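Local coordinates for protein endoglucanase, family GH5 (PDB 6GL2) that hydrolyses hemicellulose, probably cutting the beta-linked backbone of mixed-linked glucan, as a family 5 glycoside hydrolase of a marine bacterium, at residues V222-H227 against D261-E266; A251-L256 against A299-C304. All coordinates share one frame; numbering follows the deposited sequence.

Both contacts involve helix 246-266 of the eight-stranded TIM barrel. Interaction 1 uses its last turn and packs it inward, onto barrel strand 222-227. Interaction 2 uses an earlier part of the same helix and joins it to the end of helix 284-301. Their centres lie about 11 Å apart. They also touch directly: CD1 of Ile264 packs 3.5 Å from O of Arg301 and 3.9 Å from CG1 of Ile303. Interaction 1 is buried and lies away from the known magnesium site. Interaction 2 is nearer: the side chain of Leu253 is about 9 Å from that of Asp248, a magnesium ligand in a structure of this protein, though no ion is bound to this chain here.

Interaction 1: V222-H227 against D261-E266; sequences VIVSVH and DKFIVE
Val224 and Phe263 lie where the two backbones come nearest, with their CA atoms 7.5 Å apart. Segment 222-227 is a barrel strand. Segment 261-266 is the last part of helix 246-266, and it ends in a wider pi-type turn, where Glu266 N bonds to Asp261 O at 2.9 Å. On the strand, Val224 and Val226 point toward the helix and Ser225 points away. No hydrogen bond crosses the contact, which rests on one aromatic ring. The CG1 methyl of Val224 stands over the centre of the Phe263 ring, 3.6 Å from the centroid and 5° off the ring normal. This is a CH-pi contact. It forms because Val224 holds CG1 anti to its own N (chi1 175°), while CG2 sits nearer one side of the ring, 3.8 Å from Phe263 CD1. Val226 adds a looser touch, CG1 to Phe263 CE2 at 4.0 Å. On the opposite face of the ring, CG of Lys262 lies toward the rim. Lys262 NZ then turns to Glu266 OE2 in a 3.0 Å salt bridge that uses the syn lone pair. Tyr213 meets the Phe263 ring edge-to-face, and Val271 of the next strand also touches it. With an alanine in place of Phe263, the Val224 CG1 methyl would probably face a gap between strand and helix, and Tyr213 would lose its edge-to-face partner. The arrangement belongs to the beta-alpha-beta crossover of a TIM barrel, in which helix 246-266 lies against the outside of the barrel between strands 222-227 and 271-276.

Interaction 2: A251-L256 against A299-C304; sequences ALLAEL and AERGIC
Arg301 reaches Leu253 and Leu256 by a side chain extended from CG to NE. Its CG lies anti to the carbonyl carbon (chi1 -68°), and the extended run carries the head across to helix 246-266. The last torsion then turns the guanidinium (chi4 69°). Leu253 has the same first torsion as Arg301, which brings its CD2 methyl to the arginine head. CD2 lies 3.7 Å from Arg301 NH2 and 4.0 Å from Arg301 NH1. The two side chains cross at about a right angle. One turn further on, CB of Leu256 packs against the aliphatic part of the arginine, 3.9 Å from Arg301 CD. CD of Arg301 thus meets Leu256, while the polar bonds of the guanidinium go to atoms outside both segments. NE forms a salt bridge with Asp257 OD1, the residue next to Leu256, and NH1 bonds to the carbonyl O of Ala297 in its own helix. These bonds probably fix how the guanidinium is turned beside Leu253. Ile303 makes a looser approach, with CD1 4.5 Å from Leu256 O. It also rests on Met273 of strand 271-276, as Leu256 does. Between Arg301 and Ile303 the chain leaves the helix at Gly302. There phi is positive (81°), which favours glycine, and Gly302 N bonds to Ala299 O at 3.1 Å. This helix end is a Schellman motif. It turns the chain so that Ile303 points back toward helix 246-266, just before strand 304-307 begins. Ala297 and Phe293 extend the packing of Leu253 along helix 284-301. The contact joins two neighbouring helices of the outer layer of the TIM barrel, at the turn where the second helix leads into the last barrel strand.

Interaction 1: V222-H227 against D261-E266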
loop_
_atom_site.group_PDB
_atom_site.type_symbol
_atom_site.label_atom_id
_atom_site.label_comp_id
_atom_site.label_asym_id
_atom_site.label_seq_id
_atom_site.Cartn_x
_atom_site.Cartn_y
_atom_site.Cartn_z
ATOM N N VAL A 222 5.156 -0.918 14.045
ATOM C CA VAL A 222 4.374 -0.192 13.076
ATOM C C VAL A 222 5.224 0.635 12.211
ATOM O O VAL A 222 6.155 1.368 12.678
ATOM C CB VAL A 222 3.287 0.645 13.728
ATOM C CG1 VAL A 222 2.714 1.663 12.685
ATOM C CG2 VAL A 222 2.156 -0.313 14.205
ATOM N N ILE A 223 5.090 0.516 10.890
ATOM C CA ILE A 223 5.661 1.302 9.795
ATOM C C ILE A 223 4.631 2.270 9.242
ATOM O O ILE A 223 3.451 1.930 9.153
ATOM C CB ILE A 223 6.150 0.337 8.673
ATOM C CG1 ILE A 223 7.178 -0.673 9.177
ATOM C CG2 ILE A 223 6.571 1.023 7.409
ATOM C CD1 ILE A 223 7.372 -1.876 8.217
ATOM N N VAL A 224 5.057 3.497 8.876
ATOM C CA VAL A 224 4.131 4.443 8.315
ATOM C C VAL A 224 3.949 4.137 6.840
ATOM O O VAL A 224 4.832 3.810 6.092
ATOM C CB VAL A 224 4.737 5.848 8.439
ATOM C CG1 VAL A 224 3.876 6.899 7.748
ATOM C CG2 VAL A 224 4.961 6.183 9.939
ATOM N N SER A 225 2.688 4.198 6.406
ATOM C CA SER A 225 2.266 4.101 4.993
ATOM C C SER A 225 1.751 5.438 4.472
ATOM O O SER A 225 0.792 5.998 5.051
ATOM C CB SER A 225 1.119 3.043 4.849
ATOM O OG SER A 225 0.688 3.038 3.518
ATOM N N VAL A 226 2.330 5.952 3.411
ATOM C CA VAL A 226 1.823 7.105 2.681
ATOM C C VAL A 226 1.899 6.781 1.218
ATOM O O VAL A 226 2.669 5.880 0.794
ATOM C CB VAL A 226 2.566 8.431 2.991
ATOM C CG1 VAL A 226 2.254 8.859 4.426
ATOM C CG2 VAL A 226 4.039 8.292 2.725
ATOM N N HIS A 227 1.073 7.439 0.441
ATOM C CA HIS A 227 1.084 7.375 -0.991
ATOM C C HIS A 227 1.323 8.789 -1.494
ATOM O O HIS A 227 0.665 9.730 -1.018
ATOM C CB HIS A 227 -0.246 6.866 -1.517
ATOM C CG HIS A 227 -0.642 5.477 -1.007
ATOM N ND1 HIS A 227 -1.850 4.939 -1.248
ATOM C CD2 HIS A 227 0.085 4.579 -0.339
ATOM C CE1 HIS A 227 -1.869 3.700 -0.656
ATOM N NE2 HIS A 227 -0.720 3.461 -0.155
ATOM N N ASP A 261 11.287 14.288 7.285
ATOM C CA ASP A 261 11.428 15.142 8.500
ATOM C C ASP A 261 10.432 14.828 9.602
ATOM O O ASP A 261 10.747 14.803 10.803
ATOM C CB ASP A 261 11.435 16.616 8.125
ATOM C CG ASP A 261 12.671 17.026 7.310
ATOM O OD1 ASP A 261 13.653 16.280 7.232
ATOM O OD2 ASP A 261 12.594 18.165 6.729
ATOM N N LYS A 262 9.181 14.544 9.195
ATOM C CA LYS A 262 8.106 14.267 10.158
ATOM C C LYS A 262 8.295 12.858 10.702
ATOM O O LYS A 262 8.385 12.637 11.874
ATOM C CB LYS A 262 6.711 14.411 9.554
ATOM C CG LYS A 262 5.587 14.045 10.501
ATOM C CD LYS A 262 5.567 15.132 11.588
ATOM C CE LYS A 262 4.373 15.170 12.528
ATOM N NZ LYS A 262 4.562 16.388 13.402
ATOM N N PHE A 263 8.295 11.845 9.821
ATOM C CA PHE A 263 8.241 10.460 10.284
ATOM C C PHE A 263 9.585 9.887 10.709
ATOM O O PHE A 263 9.655 9.235 11.730
ATOM C CB PHE A 263 7.572 9.566 9.245
ATOM C CG PHE A 263 6.144 9.980 8.945
ATOM C CD1 PHE A 263 5.218 9.926 9.947
ATOM C CD2 PHE A 263 5.697 10.330 7.680
ATOM C CE1 PHE A 263 3.905 10.265 9.672
ATOM C CE2 PHE A 263 4.343 10.622 7.410
ATOM C CZ PHE A 263 3.475 10.608 8.434
ATOM N N ILE A 264 10.551 9.998 9.844
ATOM C CA ILE A 264 11.834 9.393 10.075
ATOM C C ILE A 264 12.649 10.126 11.169
ATOM O O ILE A 264 13.188 9.475 12.083
ATOM C CB ILE A 264 12.686 9.299 8.777
ATOM C CG1 ILE A 264 11.926 8.437 7.701
ATOM C CG2 ILE A 264 14.113 8.761 9.116
ATOM C CD1 ILE A 264 12.485 8.384 6.331
ATOM N N VAL A 265 12.720 11.431 11.030
ATOM C CA VAL A 265 13.534 12.270 11.988
ATOM C C VAL A 265 12.674 12.531 13.228
ATOM O O VAL A 265 12.984 12.016 14.310
ATOM C CB VAL A 265 14.035 13.537 11.298
ATOM C CG1 VAL A 265 14.730 14.473 12.324
ATOM C CG2 VAL A 265 14.891 13.225 10.104
ATOM N N GLU A 266 11.603 13.268 13.129
ATOM C CA GLU A 266 10.872 13.610 14.338
ATOM C C GLU A 266 10.270 12.398 15.075
ATOM O O GLU A 266 10.328 12.305 16.299
ATOM C CB GLU A 266 9.815 14.669 14.048
ATOM C CG GLU A 266 8.908 15.041 15.221
ATOM C CD GLU A 266 7.556 15.613 14.783
ATOM O OE1 GLU A 266 7.585 16.638 14.021
ATOM O OE2 GLU A 266 6.489 15.004 15.181
#

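Interaction 2: A251-L256 against A299-C304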
loop_
_atom_site.group_PDB
_atom_site.type_symbol
_atom_site.label_atom_id
_atom_site.label_comp_id
_atom_site.label_asym_id
_atom_site.label_seq_id
_atom_site.Cartn_x
_atom_site.Cartn_y
_atom_site.Cartn_z
ATOM N N ALA A 251 10.890 20.467 -6.090
ATOM C CA ALA A 251 9.583 20.267 -5.540
ATOM C C ALA A 251 9.388 18.819 -5.058
ATOM O O ALA A 251 8.850 18.612 -3.980
ATOM C CB ALA A 251 8.514 20.654 -6.490
ATOM N N LEU A 252 9.905 17.858 -5.800
ATOM C CA LEU A 252 9.768 16.451 -5.365
ATOM C C LEU A 252 10.633 16.116 -4.164
ATOM O O LEU A 252 10.220 15.474 -3.220
ATOM C CB LEU A 252 10.060 15.554 -6.566
ATOM C CG LEU A 252 9.979 14.061 -6.337
ATOM C CD1 LEU A 252 8.742 13.560 -5.589
ATOM C CD2 LEU A 252 10.177 13.347 -7.627
ATOM N N LEU A 253 11.825 16.704 -4.101
ATOM C CA LEU A 253 12.677 16.478 -2.984
ATOM C C LEU A 253 12.047 17.176 -1.740
ATOM O O LEU A 253 12.172 16.668 -0.614
ATOM C CB LEU A 253 14.104 16.999 -3.197
ATOM C CG LEU A 253 14.917 16.288 -4.238
ATOM C CD1 LEU A 253 16.345 16.834 -4.172
ATOM C CD2 LEU A 253 14.915 14.766 -3.934
ATOM N N ALA A 254 11.360 18.317 -1.913
ATOM C CA ALA A 254 10.747 18.987 -0.786
ATOM C C ALA A 254 9.630 18.122 -0.219
ATOM O O ALA A 254 9.421 18.037 0.966
ATOM C CB ALA A 254 10.173 20.348 -1.181
ATOM N N GLU A 255 8.834 17.496 -1.100
ATOM C CA GLU A 255 7.784 16.525 -0.689
ATOM C C GLU A 255 8.375 15.398 0.130
ATOM O O GLU A 255 7.901 15.070 1.226
ATOM C CB GLU A 255 7.057 16.043 -1.970
ATOM C CG GLU A 255 6.132 14.840 -1.821
ATOM C CD GLU A 255 4.875 15.151 -1.097
ATOM O OE1 GLU A 255 4.073 14.177 -0.857
ATOM O OE2 GLU A 255 4.594 16.338 -0.652
ATOM N N LEU A 256 9.395 14.764 -0.431
ATOM C CA LEU A 256 10.007 13.626 0.213
ATOM C C LEU A 256 10.662 14.020 1.555
ATOM O O LEU A 256 10.711 13.269 2.536
ATOM C CB LEU A 256 10.954 12.847 -0.689
ATOM C CG LEU A 256 10.224 12.217 -1.903
ATOM C CD1 LEU A 256 11.255 11.543 -2.852
ATOM C CD2 LEU A 256 9.139 11.203 -1.539
ATOM N N ALA A 299 15.211 5.927 -2.143
ATOM C CA ALA A 299 16.277 5.049 -1.684
ATOM C C ALA A 299 17.303 5.834 -0.817
ATOM O O ALA A 299 17.677 5.336 0.243
ATOM C CB ALA A 299 16.964 4.397 -2.858
ATOM N N GLU A 300 17.624 7.056 -1.191
ATOM C CA GLU A 300 18.565 7.895 -0.415
ATOM C C GLU A 300 18.046 8.236 0.953
ATOM O O GLU A 300 18.835 8.456 1.878
ATOM C CB GLU A 300 18.909 9.153 -1.212
ATOM C CG GLU A 300 19.709 8.715 -2.441
ATOM C CD GLU A 300 20.361 9.769 -3.273
ATOM O OE1 GLU A 300 19.973 10.951 -3.185
ATOM O OE2 GLU A 300 21.262 9.318 -4.039
ATOM N N ARG A 301 16.747 8.282 1.146
ATOM C CA ARG A 301 16.080 8.549 2.375
ATOM C C ARG A 301 15.697 7.299 3.175
ATOM O O ARG A 301 15.179 7.445 4.281
ATOM C CB ARG A 301 14.893 9.443 2.128
ATOM C CG ARG A 301 15.313 10.855 1.708
ATOM C CD ARG A 301 14.213 11.624 0.994
ATOM N NE ARG A 301 14.699 12.952 0.632
ATOM C CZ ARG A 301 15.597 13.165 -0.268
ATOM N NH1 ARG A 301 16.030 12.237 -1.098
ATOM N NH2 ARG A 301 16.082 14.427 -0.388
ATOM N N GLY A 302 15.892 6.095 2.631
ATOM C CA GLY A 302 15.548 4.886 3.355
ATOM C C GLY A 302 14.052 4.557 3.282
ATOM O O GLY A 302 13.580 3.794 4.119
ATOM N N ILE A 303 13.377 5.199 2.382
ATOM C CA ILE A 303 11.918 4.989 2.139
ATOM C C ILE A 303 11.802 3.918 1.059
ATOM O O ILE A 303 12.424 3.990 0.038
ATOM C CB ILE A 303 11.251 6.255 1.633
ATOM C CG1 ILE A 303 11.364 7.403 2.680
ATOM C CG2 ILE A 303 9.776 6.059 1.145
ATOM C CD1 ILE A 303 10.952 8.794 2.233
ATOM N N CYS A 304 10.947 2.904 1.310
ATOM C CA CYS A 304 10.722 1.835 0.297
ATOM C C CYS A 304 9.686 2.311 -0.739
ATOM O O CYS A 304 8.546 2.627 -0.354
ATOM C CB CYS A 304 10.105 0.622 0.968
ATOM S SG CYS A 304 9.517 -0.651 -0.156
#